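Local coordinates for amidohydrolase (Staphylococcus aureus, PDB 3NUR), which probably hydrolyses carbon-nitrogen bonds of linear amides, as a calcium-bound member of the TIM-barrel amidohydrolases whose natural substrate is not established, at residues K106-E109 and L110-A114; A123-P126 and N127-G131; F147-I151 and N152-F156. One frame throughout, in Å; residues are numbered along the deposited sequence.

The three contacts follow one another along the outer wall of a TIM barrel. Interaction 1 lies near the start of helix 104-124, interaction 2 at the turn that leads from that helix into strand 129-131, and interaction 3 at the end of helix 140-152. Interactions 1 and 2 do not touch, their centres about 21 Å apart, whereas the centre of interaction 3 is about 14 Å from each of theirs and it meets both: Arg149 NH1 lies 3.4 Å from Gln112 O, and Phe156 CB 3.2 Å from Gly131 O. None contributes to the calcium site of Glu28, His30, His192 and Asp316; strand 129-131 shares a parallel sheet with strand 24-31, which carries Glu28 and His30.

Interaction 1: K106-E109 and L110-A114; sequences KAIE and LCQKA
Lys106 meets Leu110, and Ile108 meets Gln112, each pair one turn apart on helix 104-124, the helix of a beta-alpha-beta unit in the TIM barrel. The tight side is Leu110, buried and also touching Pro99 and Leu102. Its CD1 rests 3.8 Å from Lys106 CG, the two chains crossing at a slant, and its CG lies 3.4 Å from Lys106 O. Lys106 has CG anti to the backbone N (chi1 171°) and bends repeatedly beyond it, the aliphatic part lying on leucine while NZ makes a weak hydrogen bond to Glu39 O. On another flank Ile108 and Gln112 run side by side in the same direction, with Ile108 CG2 3.7 Å from Gln112 OE1; Gln112 also touches Glu146 and Arg149 of helix 140-152. The loose side is the exposed pair Glu109 and Lys113. Glu109 OE1 and Lys113 NZ remain 5.7 Å apart, and Glu109 OE2 is hydrogen-bonded to Gln105 NE2, a turn earlier. Four backbone bonds, such as Gln112 N to Ile108 O at 3.0 Å, join the two halves. The chemistry implies cohesion by main-chain bonds and hydrocarbon contact, the opposite charges probably adding little more than a weak attraction.

Interaction 2: A123-P126 and N127-G131; sequences AQYP and NRFVG
Tyr125 and Phe129 meet across a type I beta turn that reverses the chain between helix 104-124 and strand 129-131, the last connection of a beta-alpha-beta unit in the TIM barrel. Pro126 and Asn127 occupy the two central positions of the turn, with phi/psi of -67°/-19° at the proline. The turn is closed by Arg128 N, which donates to Tyr125 O over 3.2 Å. That bond is straight at the hydrogen (161°) but reaches the oxygen from well above the carbonyl plane. Phe129 N adds a weak bond to the same oxygen, which is thereby shared by two successive amides as the chain enters the strand.

The side chains meet on the flank of this turn. Tyr125 CB approaches the Phe129 ring at its edge, in the plane of the ring, 3.8 Å from CD2; Tyr125 O lies 3.6 Å from that same CD2. One face of the phenylalanine is covered near its rim by CB of the preceding Arg128. Beyond CB the tyrosine leads away from the strand, its ring stacking on His75 and meeting Tyr121, a residue that the Phe129 ring also touches.

Arg128 likewise leaves the turn. Its chain bends at chi2 and chi3 and carries the guanidinium to Val87 O, Gln88 O and Asn83 OD1, so that the residue closing the turn by its amide also ties it to the start of strand 87-94 and to helix 75-84. Backbone bonds between Gln90 and both Arg128 and Val130 continue the junction into the parallel sheet. A water spans from the carbonyl of Pro126, inside the turn, to that of Phe129, the first strand residue, donating to Pro126 O and to Phe129 O, each 2.8 Å away.

Interaction 3: F147-I151 and N152-F156; sequences FERCI and NDLGF
Arg149 crosses Asp153 at about a right angle and receives Leu154 on its guanidinium, where helix 140-152 comes to its end. From a CB that points away from 152-156, CG is set anti to the backbone N (chi1 -174°) and lies 3.5 Å from Asp153 OD2. The chain runs straight through CD and bends at chi3, which turns NE to a salt bridge with Glu146 OE1. At the tip, Leu154 CD1 lies over one face of the guanidinium, 4.1 Å from NH1, while Leu154 CD2 is 4.0 Å from NH2. That second nitrogen makes a salt bridge with Asp116 OD1 and gives a hydrogen bond to a water at the guanidinium edge, which in turn donates to Asp153 OD2. Asp153 is thus linked to the arginine through water, not by a direct charge pair.

The backbone unwinds here. Arg149 O accepts from Asp153 N at 2.7 Å and also from Leu154 N, a pi-type bond five residues on. Gly155 takes a positive phi of 73°, and Phe156 N then turns back to Cys150 O over 3.0 Å, a closure one residue wider than the outer bond of a Schellman motif. The reversal sets Phe156 beside Cys150, whose CB is 3.6 Å from ring atom CD2 and whose sulfur makes an oblique sulfur-aromatic contact. On the exposed flank, Glu148 OE2 accepts from Asn152 ND2 at 2.8 Å through its anti lone pair; the two flat groups are turned 63° apart.

The helix end lies between two neighbouring helices: Cys150, Leu154 and Phe156 touch Asn115 of helix 104-124, and Ile151 and Asn152 touch Leu185 of helix 176-185, before the chain continues toward strand 159-162.

Interaction 1: K106-E109 and L110-A114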
ATOM      1  N   LYS A 106      -8.473  21.567   5.663  1.00 13.62           N
ATOM      2  CA  LYS A 106      -8.070  20.783   6.837  1.00 14.09           C
ATOM      3  C   LYS A 106      -7.274  19.532   6.403  1.00 17.77           C
ATOM      4  O   LYS A 106      -6.230  19.246   7.002  1.00 17.29           O
ATOM      5  CB  LYS A 106      -9.277  20.373   7.685  1.00 17.50           C
ATOM      6  CG  LYS A 106      -8.913  19.372   8.780  1.00 38.85           C
ATOM      7  CD  LYS A 106      -8.974  19.957  10.174  1.00 48.63           C
ATOM      8  CE  LYS A 106     -10.232  19.519  10.875  1.00 59.88           C
ATOM      9  NZ  LYS A 106     -10.255  18.052  11.142  1.00 65.46           N
ATOM     10  N   ALA A 107      -7.753  18.806   5.358  1.00 15.12           N
ATOM     11  CA  ALA A 107      -7.062  17.614   4.825  1.00 14.37           C
ATOM     12  C   ALA A 107      -5.674  18.017   4.315  1.00 16.35           C
ATOM     13  O   ALA A 107      -4.678  17.357   4.643  1.00 14.43           O
ATOM     14  CB  ALA A 107      -7.870  16.987   3.688  1.00 15.20           C
ATOM     15  N   ILE A 108      -5.609  19.125   3.545  1.00 12.24           N
ATOM     16  CA  ILE A 108      -4.345  19.640   3.005  1.00 12.09           C
ATOM     17  C   ILE A 108      -3.327  19.939   4.119  1.00 16.20           C
ATOM     18  O   ILE A 108      -2.201  19.425   4.064  1.00 13.36           O
ATOM     19  CB  ILE A 108      -4.565  20.835   2.019  1.00 15.16           C
ATOM     20  CG1 ILE A 108      -5.433  20.409   0.803  1.00 14.55           C
ATOM     21  CG2 ILE A 108      -3.228  21.447   1.548  1.00 16.24           C
ATOM     22  CD1 ILE A 108      -6.055  21.658  -0.026  1.00 18.04           C
ATOM     23  N   GLU A 109      -3.722  20.766   5.112  1.00 14.28           N
ATOM     24  CA  GLU A 109      -2.848  21.183   6.213  1.00 14.56           C
ATOM     25  C   GLU A 109      -2.375  20.005   7.066  1.00 16.69           C
ATOM     26  O   GLU A 109      -1.200  19.950   7.395  1.00 16.79           O
ATOM     27  CB  GLU A 109      -3.506  22.260   7.086  1.00 16.44           C
ATOM     28  CG  GLU A 109      -3.601  23.606   6.385  1.00 31.29           C
ATOM     29  CD  GLU A 109      -4.341  24.709   7.122  1.00 56.61           C
ATOM     30  OE1 GLU A 109      -4.666  24.534   8.320  1.00 53.11           O
ATOM     31  OE2 GLU A 109      -4.600  25.758   6.489  1.00 52.79           O
ATOM     32  N   LEU A 110      -3.273  19.068   7.397  1.00 12.65           N
ATOM     33  CA  LEU A 110      -2.909  17.914   8.212  1.00 12.01           C
ATOM     34  C   LEU A 110      -2.009  16.932   7.478  1.00 14.88           C
ATOM     35  O   LEU A 110      -1.109  16.380   8.114  1.00 14.62           O
ATOM     36  CB  LEU A 110      -4.128  17.236   8.868  1.00 11.83           C
ATOM     37  CG  LEU A 110      -4.903  18.091   9.905  1.00 17.35           C
ATOM     38  CD1 LEU A 110      -6.101  17.365  10.405  1.00 18.24           C
ATOM     39  CD2 LEU A 110      -4.027  18.473  11.105  1.00 20.84           C
ATOM     40  N   CYS A 111      -2.187  16.758   6.135  1.00 13.09           N
ATOM     41  CA  CYS A 111      -1.280  15.879   5.363  1.00 12.58           C
ATOM     42  C   CYS A 111       0.118  16.520   5.316  1.00 15.38           C
ATOM     43  O   CYS A 111       1.126  15.821   5.487  1.00 14.40           O
ATOM     44  CB  CYS A 111      -1.820  15.623   3.961  1.00 12.23           C
ATOM     45  SG  CYS A 111      -3.230  14.485   3.915  1.00 15.64           S
ATOM     46  N   GLN A 112       0.181  17.853   5.092  1.00 11.81           N
ATOM     47  CA  GLN A 112       1.457  18.591   5.063  1.00 11.94           C
ATOM     48  C   GLN A 112       2.219  18.434   6.380  1.00 17.11           C
ATOM     49  O   GLN A 112       3.427  18.198   6.373  1.00 17.87           O
ATOM     50  CB  GLN A 112       1.232  20.079   4.787  1.00 13.48           C
ATOM     51  CG  GLN A 112       0.937  20.358   3.329  1.00 12.20           C
ATOM     52  CD  GLN A 112       0.476  21.781   3.087  1.00 29.22           C
ATOM     53  OE1 GLN A 112       0.394  22.237   1.942  1.00 26.83           O
ATOM     54  NE2 GLN A 112       0.132  22.506   4.148  1.00 21.68           N
ATOM     55  N   LYS A 113       1.509  18.510   7.488  1.00 14.95           N
ATOM     56  CA  LYS A 113       2.084  18.367   8.806  1.00 14.59           C
ATOM     57  C   LYS A 113       2.622  16.953   9.028  1.00 14.68           C
ATOM     58  O   LYS A 113       3.725  16.787   9.561  1.00 11.38           O
ATOM     59  CB  LYS A 113       1.003  18.627   9.825  1.00 18.81           C
ATOM     60  CG  LYS A 113       1.538  18.925  11.219  1.00 37.07           C
ATOM     61  CD  LYS A 113       1.249  20.355  11.551  1.00 54.67           C
ATOM     62  CE  LYS A 113      -0.143  20.784  11.138  1.00 66.51           C
ATOM     63  NZ  LYS A 113      -0.330  22.232  11.311  1.00 74.15           N
ATOM     64  N   ALA A 114       1.813  15.943   8.599  1.00 11.06           N
ATOM     65  CA  ALA A 114       2.247  14.571   8.790  1.00 11.67           C
ATOM     66  C   ALA A 114       3.541  14.354   8.001  1.00 12.84           C
ATOM     67  O   ALA A 114       4.519  13.846   8.566  1.00 11.75           O
ATOM     68  CB  ALA A 114       1.158  13.599   8.344  1.00 12.52           C
TER

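Interaction 2: A123-P126 and N127-G131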
ATOM      1  N   ALA A 123      15.183  12.108   8.820  1.00 15.03           N
ATOM      2  CA  ALA A 123      16.466  12.852   8.801  1.00 14.65           C
ATOM      3  C   ALA A 123      17.373  12.443   9.991  1.00 19.35           C
ATOM      4  O   ALA A 123      18.598  12.477   9.850  1.00 17.95           O
ATOM      5  CB  ALA A 123      16.205  14.359   8.829  1.00 15.03           C
ATOM      6  N   GLN A 124      16.763  12.047  11.141  1.00 16.76           N
ATOM      7  CA  GLN A 124      17.479  11.582  12.333  1.00 17.53           C
ATOM      8  C   GLN A 124      18.016  10.153  12.165  1.00 21.26           C
ATOM      9  O   GLN A 124      19.090   9.849  12.679  1.00 20.80           O
ATOM     10  CB  GLN A 124      16.620  11.695  13.606  1.00 19.46           C
ATOM     11  CG  GLN A 124      16.289  13.127  14.041  1.00 39.70           C
ATOM     12  CD  GLN A 124      15.354  13.139  15.228  1.00 68.41           C
ATOM     13  OE1 GLN A 124      15.719  12.752  16.347  1.00 66.36           O
ATOM     14  NE2 GLN A 124      14.122  13.582  15.015  1.00 62.29           N
ATOM     15  N   TYR A 125      17.289   9.276  11.428  1.00 17.24           N
ATOM     16  CA  TYR A 125      17.706   7.880  11.183  1.00 16.65           C
ATOM     17  C   TYR A 125      17.634   7.581   9.654  1.00 18.23           C
ATOM     18  O   TYR A 125      16.806   6.766   9.243  1.00 16.51           O
ATOM     19  CB  TYR A 125      16.815   6.930  12.018  1.00 18.66           C
ATOM     20  CG  TYR A 125      16.616   7.401  13.444  1.00 20.73           C
ATOM     21  CD1 TYR A 125      17.593   7.187  14.414  1.00 22.50           C
ATOM     22  CD2 TYR A 125      15.477   8.119  13.810  1.00 22.00           C
ATOM     23  CE1 TYR A 125      17.440   7.665  15.714  1.00 22.15           C
ATOM     24  CE2 TYR A 125      15.309   8.596  15.111  1.00 22.93           C
ATOM     25  CZ  TYR A 125      16.292   8.362  16.061  1.00 31.72           C
ATOM     26  OH  TYR A 125      16.122   8.803  17.354  1.00 33.32           O
ATOM     27  N   PRO A 126      18.451   8.274   8.794  1.00 14.63           N
ATOM     28  CA  PRO A 126      18.298   8.133   7.326  1.00 14.90           C
ATOM     29  C   PRO A 126      18.643   6.784   6.738  1.00 18.57           C
ATOM     30  O   PRO A 126      18.280   6.515   5.597  1.00 18.52           O
ATOM     31  CB  PRO A 126      19.251   9.209   6.774  1.00 16.43           C
ATOM     32  CG  PRO A 126      20.299   9.335   7.825  1.00 20.32           C
ATOM     33  CD  PRO A 126      19.492   9.280   9.102  1.00 15.99           C
ATOM     34  N   ASN A 127      19.399   5.974   7.479  1.00 15.64           N
ATOM     35  CA  ASN A 127      19.791   4.656   6.989  1.00 15.43           C
ATOM     36  C   ASN A 127      18.733   3.589   7.273  1.00 17.76           C
ATOM     37  O   ASN A 127      18.809   2.507   6.698  1.00 17.50           O
ATOM     38  CB  ASN A 127      21.134   4.240   7.591  1.00 17.88           C
ATOM     39  CG  ASN A 127      22.262   5.168   7.205  1.00 45.76           C
ATOM     40  OD1 ASN A 127      22.828   5.871   8.045  1.00 46.92           O
ATOM     41  ND2 ASN A 127      22.583   5.230   5.919  1.00 38.78           N
ATOM     42  N   ARG A 128      17.736   3.895   8.116  1.00 14.35           N
ATOM     43  CA  ARG A 128      16.742   2.885   8.504  1.00 13.08           C
ATOM     44  C   ARG A 128      15.342   3.122   7.988  1.00 13.48           C
ATOM     45  O   ARG A 128      14.484   2.249   8.131  1.00 11.52           O
ATOM     46  CB  ARG A 128      16.697   2.737  10.045  1.00 12.98           C
ATOM     47  CG  ARG A 128      18.046   2.485  10.739  1.00 14.68           C
ATOM     48  CD  ARG A 128      18.770   1.192  10.307  1.00 15.25           C
ATOM     49  NE  ARG A 128      17.959  -0.028  10.459  1.00 12.41           N
ATOM     50  CZ  ARG A 128      17.839  -0.725  11.586  1.00 15.71           C
ATOM     51  NH1 ARG A 128      18.475  -0.335  12.692  1.00 12.40           N
ATOM     52  NH2 ARG A 128      17.092  -1.824  11.617  1.00 12.49           N
ATOM     53  N   PHE A 129      15.093   4.313   7.451  1.00 10.43           N
ATOM     54  CA  PHE A 129      13.753   4.679   7.004  1.00  9.50           C
ATOM     55  C   PHE A 129      13.726   5.397   5.684  1.00 12.72           C
ATOM     56  O   PHE A 129      14.651   6.133   5.331  1.00 12.83           O
ATOM     57  CB  PHE A 129      13.045   5.529   8.074  1.00  9.77           C
ATOM     58  CG  PHE A 129      12.941   4.865   9.424  1.00 10.67           C
ATOM     59  CD1 PHE A 129      12.034   3.826   9.643  1.00 12.03           C
ATOM     60  CD2 PHE A 129      13.776   5.244  10.468  1.00 12.96           C
ATOM     61  CE1 PHE A 129      11.961   3.195  10.884  1.00 12.85           C
ATOM     62  CE2 PHE A 129      13.690   4.624  11.716  1.00 15.99           C
ATOM     63  CZ  PHE A 129      12.774   3.611  11.920  1.00 14.85           C
ATOM     64  N   VAL A 130      12.644   5.167   4.954  1.00  9.81           N
ATOM     65  CA  VAL A 130      12.324   5.818   3.689  1.00  9.95           C
ATOM     66  C   VAL A 130      10.850   6.266   3.863  1.00 12.79           C
ATOM     67  O   VAL A 130      10.061   5.562   4.509  1.00 13.07           O
ATOM     68  CB  VAL A 130      12.544   4.861   2.488  1.00 14.66           C
ATOM     69  CG1 VAL A 130      11.891   5.391   1.221  1.00 14.97           C
ATOM     70  CG2 VAL A 130      14.039   4.636   2.242  1.00 14.87           C
ATOM     71  N   GLY A 131      10.493   7.424   3.318  1.00  8.76           N
ATOM     72  CA  GLY A 131       9.121   7.889   3.489  1.00  8.52           C
ATOM     73  C   GLY A 131       8.223   7.741   2.285  1.00 11.37           C
ATOM     74  O   GLY A 131       8.665   7.886   1.140  1.00 10.37           O
TER
HETATM   75  O   HOH W   1      16.357   7.892   4.059  1.00 26.80           O

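Interaction 3: F147-I151 and N152-F156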
ATOM      1  N   PHE A 147       2.370  15.763  -3.406  1.00 10.76           N
ATOM      2  CA  PHE A 147       3.113  14.589  -3.870  1.00 10.43           C
ATOM      3  C   PHE A 147       4.491  15.039  -4.384  1.00 15.56           C
ATOM      4  O   PHE A 147       5.515  14.471  -3.995  1.00 14.04           O
ATOM      5  CB  PHE A 147       2.337  13.884  -5.009  1.00 11.06           C
ATOM      6  CG  PHE A 147       2.618  12.415  -5.265  1.00 10.67           C
ATOM      7  CD1 PHE A 147       3.702  11.776  -4.665  1.00 13.18           C
ATOM      8  CD2 PHE A 147       1.784  11.667  -6.092  1.00 11.63           C
ATOM      9  CE1 PHE A 147       3.960  10.414  -4.904  1.00 13.40           C
ATOM     10  CE2 PHE A 147       2.030  10.307  -6.318  1.00 13.84           C
ATOM     11  CZ  PHE A 147       3.122   9.687  -5.729  1.00 12.14           C
ATOM     12  N   GLU A 148       4.500  16.057  -5.258  1.00 14.37           N
ATOM     13  CA  GLU A 148       5.714  16.627  -5.844  1.00 14.78           C
ATOM     14  C   GLU A 148       6.616  17.167  -4.735  1.00 16.24           C
ATOM     15  O   GLU A 148       7.834  16.937  -4.787  1.00 15.09           O
ATOM     16  CB  GLU A 148       5.357  17.726  -6.876  1.00 16.71           C
ATOM     17  CG  GLU A 148       6.561  18.295  -7.631  1.00 31.41           C
ATOM     18  CD  GLU A 148       7.297  19.463  -6.990  1.00 59.94           C
ATOM     19  OE1 GLU A 148       6.637  20.320  -6.356  1.00 61.38           O
ATOM     20  OE2 GLU A 148       8.538  19.531  -7.141  1.00 56.06           O
ATOM     21  N   ARG A 149       6.023  17.864  -3.728  1.00 12.54           N
ATOM     22  CA  ARG A 149       6.771  18.427  -2.597  1.00 12.37           C
ATOM     23  C   ARG A 149       7.444  17.309  -1.797  1.00 16.16           C
ATOM     24  O   ARG A 149       8.619  17.417  -1.481  1.00 14.25           O
ATOM     25  CB  ARG A 149       5.868  19.277  -1.687  1.00 13.19           C
ATOM     26  CG  ARG A 149       6.631  20.002  -0.591  1.00 15.10           C
ATOM     27  CD  ARG A 149       5.716  20.781   0.315  1.00 17.98           C
ATOM     28  NE  ARG A 149       5.038  19.942   1.302  1.00 17.21           N
ATOM     29  CZ  ARG A 149       5.493  19.701   2.525  1.00 25.93           C
ATOM     30  NH1 ARG A 149       4.786  18.968   3.366  1.00 16.42           N
ATOM     31  NH2 ARG A 149       6.669  20.184   2.913  1.00 19.99           N
ATOM     32  N   CYS A 150       6.712  16.218  -1.513  1.00 12.50           N
ATOM     33  CA  CYS A 150       7.245  15.080  -0.770  1.00 11.02           C
ATOM     34  C   CYS A 150       8.433  14.461  -1.472  1.00 12.35           C
ATOM     35  O   CYS A 150       9.435  14.164  -0.829  1.00 12.39           O
ATOM     36  CB  CYS A 150       6.148  14.047  -0.526  1.00 10.69           C
ATOM     37  SG  CYS A 150       4.968  14.532   0.753  1.00 14.23           S
ATOM     38  N   ILE A 151       8.325  14.264  -2.789  1.00  9.07           N
ATOM     39  CA  ILE A 151       9.391  13.633  -3.544  1.00 10.22           C
ATOM     40  C   ILE A 151      10.578  14.559  -3.683  1.00 17.51           C
ATOM     41  O   ILE A 151      11.678  14.187  -3.291  1.00 16.29           O
ATOM     42  CB  ILE A 151       8.888  13.039  -4.900  1.00 12.59           C
ATOM     43  CG1 ILE A 151       7.677  12.067  -4.729  1.00 12.74           C
ATOM     44  CG2 ILE A 151      10.030  12.394  -5.724  1.00 14.85           C
ATOM     45  CD1 ILE A 151       7.676  11.027  -3.610  1.00 16.34           C
ATOM     46  N   ASN A 152      10.354  15.769  -4.207  1.00 16.72           N
ATOM     47  CA  ASN A 152      11.440  16.718  -4.474  1.00 17.14           C
ATOM     48  C   ASN A 152      12.027  17.481  -3.283  1.00 22.00           C
ATOM     49  O   ASN A 152      13.223  17.758  -3.290  1.00 22.71           O
ATOM     50  CB  ASN A 152      11.097  17.616  -5.673  1.00 19.47           C
ATOM     51  CG  ASN A 152      10.983  16.846  -6.974  1.00 32.28           C
ATOM     52  OD1 ASN A 152      11.543  15.752  -7.137  1.00 28.30           O
ATOM     53  ND2 ASN A 152      10.234  17.380  -7.919  1.00 21.18           N
ATOM     54  N   ASP A 153      11.217  17.829  -2.276  1.00 18.16           N
ATOM     55  CA  ASP A 153      11.717  18.547  -1.102  1.00 17.27           C
ATOM     56  C   ASP A 153      12.011  17.641   0.064  1.00 19.08           C
ATOM     57  O   ASP A 153      12.946  17.918   0.796  1.00 19.74           O
ATOM     58  CB  ASP A 153      10.730  19.636  -0.622  1.00 19.22           C
ATOM     59  CG  ASP A 153      10.438  20.758  -1.594  1.00 28.83           C
ATOM     60  OD1 ASP A 153      10.980  20.725  -2.723  1.00 25.94           O
ATOM     61  OD2 ASP A 153       9.679  21.688  -1.215  1.00 37.17           O
ATOM     62  N   LEU A 154      11.186  16.594   0.292  1.00 12.86           N
ATOM     63  CA  LEU A 154      11.346  15.747   1.462  1.00 11.09           C
ATOM     64  C   LEU A 154      12.135  14.459   1.231  1.00 15.65           C
ATOM     65  O   LEU A 154      12.462  13.788   2.200  1.00 17.18           O
ATOM     66  CB  LEU A 154       9.987  15.459   2.154  1.00 10.33           C
ATOM     67  CG  LEU A 154       9.075  16.665   2.472  1.00 13.60           C
ATOM     68  CD1 LEU A 154       7.824  16.211   3.219  1.00 13.06           C
ATOM     69  CD2 LEU A 154       9.830  17.754   3.313  1.00 16.50           C
ATOM     70  N   GLY A 155      12.423  14.134  -0.027  1.00 11.19           N
ATOM     71  CA  GLY A 155      13.180  12.929  -0.360  1.00 11.02           C
ATOM     72  C   GLY A 155      12.391  11.642  -0.174  1.00 13.88           C
ATOM     73  O   GLY A 155      12.978  10.563   0.012  1.00 13.63           O
ATOM     74  N   PHE A 156      11.048  11.741  -0.251  1.00 11.12           N
ATOM     75  CA  PHE A 156      10.176  10.564  -0.156  1.00  9.13           C
ATOM     76  C   PHE A 156      10.270   9.765  -1.467  1.00 11.35           C
ATOM     77  O   PHE A 156      10.752  10.276  -2.483  1.00 10.15           O
ATOM     78  CB  PHE A 156       8.723  10.970   0.188  1.00  9.08           C
ATOM     79  CG  PHE A 156       8.464  11.406   1.621  1.00  9.39           C
ATOM     80  CD1 PHE A 156       9.519  11.608   2.515  1.00 11.33           C
ATOM     81  CD2 PHE A 156       7.173  11.692   2.054  1.00 10.26           C
ATOM     82  CE1 PHE A 156       9.280  12.047   3.818  1.00 11.81           C
ATOM     83  CE2 PHE A 156       6.934  12.131   3.360  1.00 12.80           C
ATOM     84  CZ  PHE A 156       7.989  12.311   4.232  1.00 10.80           C
TER
HETATM   85  O   HOH W   2       8.828  21.783   1.486  1.00 28.25           O
HETATM   86  O   HOH W   3      13.038  11.292  -3.534  1.00 23.79           O